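Local coordinates for protein putative xanthine dehydrogenase YAGS fad-binding subunit (Escherichia coli, PDB 5G5G) that probably oxidises aldehydes as the large, molybdenum-cofactor-binding subunit of a periplasmic aldehyde oxidase of the xanthine dehydrogenase family, at residues A178-P183 / Q287-G292; I302-W307 / T318-S323. One frame throughout, in Å; residues are numbered along the deposited sequence. Where two conformers were deposited one is given.

Contact 1 of 2, residues A178-P183 / Q287-G292; sequences ATYTTP and QHLRIG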
loop_
_atom_site.group_PDB
_atom_site.type_symbol
_atom_site.label_atom_id
_atom_site.label_comp_id
_atom_site.label_asym_id
_atom_site.label_seq_id
_atom_site.Cartn_x
_atom_site.Cartn_y
_atom_site.Cartn_z
ATOM N N ALA C 178 -0.385 -27.716 15.881
ATOM C CA ALA C 178 0.324 -26.449 15.855
ATOM C C ALA C 178 -0.663 -25.333 15.785
ATOM O O ALA C 178 -1.776 -25.541 15.294
ATOM C CB ALA C 178 1.274 -26.345 14.664
ATOM N N THR C 179 -0.249 -24.172 16.293
ATOM C CA THR C 179 -1.080 -22.973 16.321
ATOM C C THR C 179 -0.360 -21.905 15.546
ATOM O O THR C 179 0.852 -21.763 15.662
ATOM C CB THR C 179 -1.365 -22.536 17.791
ATOM O OG1 THR C 179 -2.071 -23.600 18.458
ATOM C CG2 THR C 179 -2.174 -21.249 17.915
ATOM N N TYR C 180 -1.135 -21.126 14.803
ATOM C CA TYR C 180 -0.628 -20.076 13.916
ATOM C C TYR C 180 -1.472 -18.802 14.105
ATOM O O TYR C 180 -2.644 -18.841 14.460
ATOM C CB TYR C 180 -0.673 -20.479 12.435
ATOM C CG TYR C 180 -0.044 -21.812 12.153
ATOM C CD1 TYR C 180 -0.757 -23.005 12.369
ATOM C CD2 TYR C 180 1.256 -21.909 11.703
ATOM C CE1 TYR C 180 -0.150 -24.218 12.133
ATOM C CE2 TYR C 180 1.859 -23.131 11.469
ATOM C CZ TYR C 180 1.145 -24.284 11.673
ATOM O OH TYR C 180 1.747 -25.515 11.527
ATOM N N THR C 181 -0.821 -17.668 13.924
ATOM C CA THR C 181 -1.530 -16.384 13.933
ATOM C C THR C 181 -1.195 -15.551 12.717
ATOM O O THR C 181 -0.052 -15.574 12.219
ATOM C CB THR C 181 -1.301 -15.541 15.214
ATOM O OG1 THR C 181 0.079 -15.155 15.314
ATOM C CG2 THR C 181 -1.655 -16.322 16.431
ATOM N N THR C 182 -2.199 -14.785 12.315
ATOM C CA THR C 182 -2.073 -13.703 11.311
ATOM C C THR C 182 -2.644 -12.427 11.914
ATOM O O THR C 182 -3.616 -12.470 12.651
ATOM C CB THR C 182 -2.787 -13.997 10.032
ATOM O OG1 THR C 182 -4.207 -14.091 10.248
ATOM C CG2 THR C 182 -2.311 -15.321 9.467
ATOM N N PRO C 183 -2.014 -11.296 11.609
ATOM C CA PRO C 183 -2.424 -10.048 12.194
ATOM C C PRO C 183 -3.560 -9.394 11.407
ATOM O O PRO C 183 -3.890 -9.803 10.263
ATOM C CB PRO C 183 -1.124 -9.180 12.051
ATOM C CG PRO C 183 -0.553 -9.627 10.775
ATOM C CD PRO C 183 -0.867 -11.113 10.706
ATOM N N GLN C 287 -5.273 -19.689 14.722
ATOM C CA GLN C 287 -5.707 -20.928 14.081
ATOM C C GLN C 287 -5.027 -22.144 14.702
ATOM O O GLN C 287 -3.812 -22.118 14.941
ATOM C CB GLN C 287 -5.391 -20.898 12.609
ATOM C CG GLN C 287 -6.010 -19.705 11.868
ATOM C CD GLN C 287 -5.690 -19.726 10.409
ATOM O OE1 GLN C 287 -5.939 -20.707 9.694
ATOM N NE2 GLN C 287 -5.203 -18.631 9.935
ATOM N N HIS C 288 -5.795 -23.200 14.893
ATOM C CA HIS C 288 -5.275 -24.438 15.488
ATOM C C HIS C 288 -5.471 -25.571 14.478
ATOM O O HIS C 288 -6.612 -25.869 14.101
ATOM C CB HIS C 288 -6.006 -24.697 16.799
ATOM C CG HIS C 288 -5.451 -25.839 17.578
ATOM N ND1 HIS C 288 -6.197 -26.536 18.501
ATOM C CD2 HIS C 288 -4.233 -26.421 17.560
ATOM C CE1 HIS C 288 -5.445 -27.492 19.038
ATOM N NE2 HIS C 288 -4.246 -27.438 18.481
ATOM N N LEU C 289 -4.365 -26.194 14.057
ATOM C CA LEU C 289 -4.364 -27.239 13.039
ATOM C C LEU C 289 -3.803 -28.524 13.622
ATOM O O LEU C 289 -2.697 -28.522 14.192
ATOM C CB LEU C 289 -3.519 -26.804 11.851
ATOM C CG LEU C 289 -4.306 -25.966 10.854
ATOM C CD1 LEU C 289 -3.373 -25.157 9.969
ATOM C CD2 LEU C 289 -5.170 -26.845 9.978
ATOM N N ARG C 290 -4.568 -29.604 13.478
ATOM C CA ARG C 290 -4.146 -30.927 13.920
ATOM C C ARG C 290 -4.322 -31.838 12.694
ATOM O O ARG C 290 -5.457 -32.011 12.200
ATOM C CB ARG C 290 -4.969 -31.398 15.098
ATOM C CG ARG C 290 -4.926 -30.417 16.273
ATOM C CD ARG C 290 -6.028 -30.754 17.245
ATOM N NE ARG C 290 -5.649 -31.879 18.015
ATOM C CZ ARG C 290 -6.488 -32.672 18.712
ATOM N NH1 ARG C 290 -7.831 -32.476 18.702
ATOM N NH2 ARG C 290 -5.984 -33.674 19.431
ATOM N N ILE C 291 -3.213 -32.354 12.174
ATOM C CA ILE C 291 -3.236 -33.183 10.966
ATOM C C ILE C 291 -2.443 -34.451 11.196
ATOM O O ILE C 291 -1.324 -34.406 11.646
ATOM C CB ILE C 291 -2.673 -32.468 9.731
ATOM C CG1 ILE C 291 -3.163 -30.998 9.704
ATOM C CG2 ILE C 291 -3.072 -33.226 8.474
ATOM C CD1 ILE C 291 -2.675 -30.163 8.538
ATOM N N GLY C 292 -3.047 -35.589 10.839
ATOM C CA GLY C 292 -2.385 -36.870 10.927
ATOM C C GLY C 292 -2.412 -37.629 9.637
ATOM O O GLY C 292 -3.375 -37.495 8.853
#

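Contact 2 of 2, residues I302-W307 / T318-S323; sequences ISHESW and TAVQQS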
loop_
_atom_site.group_PDB
_atom_site.type_symbol
_atom_site.label_atom_id
_atom_site.label_comp_id
_atom_site.label_asym_id
_atom_site.label_seq_id
_atom_site.Cartn_x
_atom_site.Cartn_y
_atom_site.Cartn_z
ATOM N N ILE C 302 -7.867 -34.521 9.679
ATOM C CA ILE C 302 -7.567 -33.100 9.541
ATOM C C ILE C 302 -8.584 -32.303 10.337
ATOM O O ILE C 302 -9.793 -32.477 10.200
ATOM C CB ILE C 302 -7.490 -32.625 8.063
ATOM C CG1 ILE C 302 -7.167 -31.121 8.010
ATOM C CG2 ILE C 302 -8.776 -32.950 7.263
ATOM C CD1 ILE C 302 -6.667 -30.736 6.630
ATOM N N SER C 303 -8.081 -31.477 11.235
ATOM C CA SER C 303 -8.878 -30.601 12.068
ATOM C C SER C 303 -8.315 -29.185 11.912
ATOM O O SER C 303 -7.077 -28.954 12.003
ATOM C CB SER C 303 -8.843 -31.008 13.528
ATOM O OG SER C 303 -9.458 -30.018 14.398
ATOM N N HIS C 304 -9.203 -28.223 11.640
ATOM C CA HIS C 304 -8.764 -26.825 11.520
ATOM C C HIS C 304 -9.817 -25.967 12.225
ATOM O O HIS C 304 -11.009 -25.993 11.861
ATOM C CB HIS C 304 -8.635 -26.452 10.066
ATOM C CG HIS C 304 -7.963 -25.141 9.803
ATOM N ND1 HIS C 304 -7.589 -24.771 8.532
ATOM C CD2 HIS C 304 -7.613 -24.120 10.615
ATOM C CE1 HIS C 304 -7.015 -23.582 8.578
ATOM N NE2 HIS C 304 -7.039 -23.154 9.828
ATOM N N GLU C 305 -9.396 -25.280 13.278
ATOM C CA GLU C 305 -10.284 -24.314 13.956
ATOM C C GLU C 305 -9.636 -22.943 13.848
ATOM O O GLU C 305 -8.423 -22.832 13.897
ATOM C CB GLU C 305 -10.535 -24.703 15.395
ATOM C CG GLU C 305 -11.293 -26.002 15.525
ATOM C CD GLU C 305 -11.680 -26.359 16.934
ATOM O OE1 GLU C 305 -11.025 -25.913 17.891
ATOM O OE2 GLU C 305 -12.682 -27.098 17.086
ATOM N N SER C 306 -10.445 -21.922 13.647
ATOM C CA SER C 306 -9.960 -20.553 13.572
ATOM C C SER C 306 -10.797 -19.601 14.392
ATOM O O SER C 306 -12.042 -19.679 14.391
ATOM C CB SER C 306 -9.947 -20.096 12.119
ATOM O OG SER C 306 -9.297 -18.832 12.009
ATOM N N TRP C 307 -10.102 -18.753 15.128
ATOM C CA TRP C 307 -10.707 -17.665 15.903
ATOM C C TRP C 307 -10.396 -16.339 15.208
ATOM O O TRP C 307 -9.276 -16.095 14.780
ATOM C CB TRP C 307 -10.096 -17.629 17.302
ATOM C CG TRP C 307 -10.647 -18.603 18.258
ATOM C CD1 TRP C 307 -11.528 -18.359 19.247
ATOM C CD2 TRP C 307 -10.290 -19.999 18.364
ATOM N NE1 TRP C 307 -11.800 -19.548 19.941
ATOM C CE2 TRP C 307 -11.026 -20.544 19.422
ATOM C CE3 TRP C 307 -9.441 -20.838 17.628
ATOM C CZ2 TRP C 307 -10.941 -21.934 19.777
ATOM C CZ3 TRP C 307 -9.365 -22.197 17.956
ATOM C CH2 TRP C 307 -10.110 -22.721 19.001
ATOM N N THR C 318 -13.120 -16.317 7.301
ATOM C CA THR C 318 -13.524 -17.720 6.987
ATOM C C THR C 318 -12.287 -18.578 6.668
ATOM O O THR C 318 -12.173 -19.177 5.592
ATOM C CB THR C 318 -14.575 -17.750 5.865
ATOM O OG1 THR C 318 -14.176 -16.899 4.788
ATOM C CG2 THR C 318 -15.888 -17.229 6.412
ATOM N N ALA C 319 -11.427 -18.715 7.663
ATOM C CA ALA C 319 -10.118 -19.312 7.452
ATOM C C ALA C 319 -10.030 -20.854 7.422
ATOM O O ALA C 319 -8.954 -21.364 7.210
ATOM C CB ALA C 319 -9.146 -18.755 8.481
ATOM N N VAL C 320 -11.134 -21.567 7.575
ATOM C CA VAL C 320 -11.081 -23.041 7.612
ATOM C C VAL C 320 -11.674 -23.637 6.363
ATOM O O VAL C 320 -11.559 -24.828 6.153
ATOM C CB VAL C 320 -11.747 -23.614 8.863
ATOM C CG1 VAL C 320 -11.125 -22.998 10.103
ATOM C CG2 VAL C 320 -13.242 -23.370 8.860
ATOM N N GLN C 321 -12.325 -22.828 5.528
ATOM C CA GLN C 321 -13.031 -23.405 4.374
ATOM C C GLN C 321 -12.137 -24.187 3.446
ATOM O O GLN C 321 -12.538 -25.278 3.013
ATOM C CB GLN C 321 -13.821 -22.371 3.540
ATOM C CG GLN C 321 -14.275 -22.950 2.168
ATOM C CD GLN C 321 -15.055 -21.960 1.300
ATOM O OE1 GLN C 321 -16.284 -22.068 1.157
ATOM N NE2 GLN C 321 -14.338 -21.000 0.711
ATOM N N GLN C 322 -10.944 -23.688 3.112
ATOM C CA GLN C 322 -10.096 -24.401 2.175
ATOM C C GLN C 322 -9.712 -25.758 2.690
ATOM O O GLN C 322 -9.489 -26.685 1.896
ATOM C CB GLN C 322 -8.794 -23.680 1.814
ATOM C CG GLN C 322 -7.698 -23.695 2.855
ATOM C CD GLN C 322 -7.983 -22.735 3.991
ATOM O OE1 GLN C 322 -8.103 -21.531 3.748
ATOM N NE2 GLN C 322 -8.031 -23.238 5.219
ATOM N N SER C 323 -9.667 -25.891 3.999
ATOM C CA SER C 323 -9.274 -27.163 4.587
ATOM C C SER C 323 -10.333 -28.247 4.401
ATOM O O SER C 323 -10.057 -29.445 4.676
ATOM C CB SER C 323 -8.936 -26.977 6.069
ATOM O OG SER C 323 -7.864 -26.074 6.184
#

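Contact 1 of 2, residues A178-P183 / Q287-G292
Ala178 and Leu289 are joined by a pair of backbone hydrogen bonds, Ala178 N to Leu289 O at 3.0 Å and Leu289 N to Ala178 O at 2.9 Å. Tyr180 and Gln287 repeat the double link two residues along: Tyr180 N gives to Gln287 O, and Gln287 N to Tyr180 O at 2.8 Å. Strands 174-182 and 285-293 are thus an antiparallel pair in a mixed sheet of the molybdopterin cofactor-binding domain. Thr179 and His288 form the non-hydrogen-bonded pair between them, with the shortest of the three paired CA distances, 4.5 Å. Here Thr179 CA carries a CA-H...O contact to Gln287 O (3.2 Å), so this carbonyl serves two residues of strand 174-182.

From CB, the side chain of His288 leaves with CG anti to the backbone N (chi1 -173°), which turns the CD2 edge of the ring toward Ala178. CG lies near Thr179 OG1. CD2 then meets Ala178 O at 3.5 Å, with the oxygen in the ring plane, and Thr179 OG1 lies obliquely to the ring, 3.7 Å from CD2. At the tip, NE2 is hydrogen-bonded to Asp177 OD1, which fixes the ring's rotation.

On the other face Tyr180 CE1 approaches Leu289 CD1 in one leucine conformer only, a doubtful contact, while Tyr180 OH bonds to Glu367 of helix 354-372. The pairing is thus mostly backbone chemistry; the side chains divide it into a polar face of threonine and histidine, partly open to solvent, and a face turned to the helix.

Contact 2 of 2, residues I302-W307 / T318-S323
His304, on strand 299-310 of a five-stranded mixed sheet, points its imidazole into a loop that contains a type I beta turn, Thr318 to Gln321, and folds back over the strand.

Hydrogen bonds come first. ND1 of His304 meets Ser323 OG at 2.7 Å, nearly straight at 172°, with the oxygen at the ring edge and near its plane. The same OG accepts a bond from Gln322 NE2 (3.0 Å). The second N-H of that amide goes to Ala319 O at 2.9 Å, approaching from above the carbonyl plane, so the bent glutamine ties the turn to Ser323 from within the loop. On its far side the ring is held by Gln287, whose OE1 bonds to His304 NE2; both ring nitrogens are therefore engaged in a buried setting. A chi1 of -169°, CG trans to the main-chain N, helps direct ND1 at Ser323, and CE1 of His304 comes to 3.2 Å from Ala319 O. Were this histidine replaced by an alanine, Ser323 OG and Gln287 OE1 would probably lose their shared partner and a gap would open beside Val320.

Apolar contact covers one face of the imidazole. Val320 CG1 makes a CH-pi contact, 3.9 Å from the centroid of the His304 ring and 19° off its normal, displaced toward the rim. The same methyl packs on the His304 carbonyl oxygen and on Ser306 CB, bridging two residues of the strand that face the loop. Two residues before His304, Ile302 CD1 lies near Ser323 O, which also accepts a bond from Arg332 NH2.

Beside the valine, Ser306 OG sits 3.5 Å from Ala319 CB.

Overall arrangement
Contact 1 closes along the chain before contact 2 opens, and their centres lie about 9 Å apart within the first molybdopterin cofactor-binding domain. Strands 285-293 and 299-310 follow one another and are neighbours in one mixed sheet, linked by a backbone bond between His288 and Glu305. Contact 1 attaches strand 174-182 to this pair; Arg715 and Tyr717 bond to Thr181 of the same strand. Contact 2 lays the loop before strand 331-340 over the sheet face that also meets helix 354-372. In contact 2 the side chain of Ala319 is about 14 Å from the dioxothiomolybdenum ion, and none of the residues lining that ion lies in the four segments.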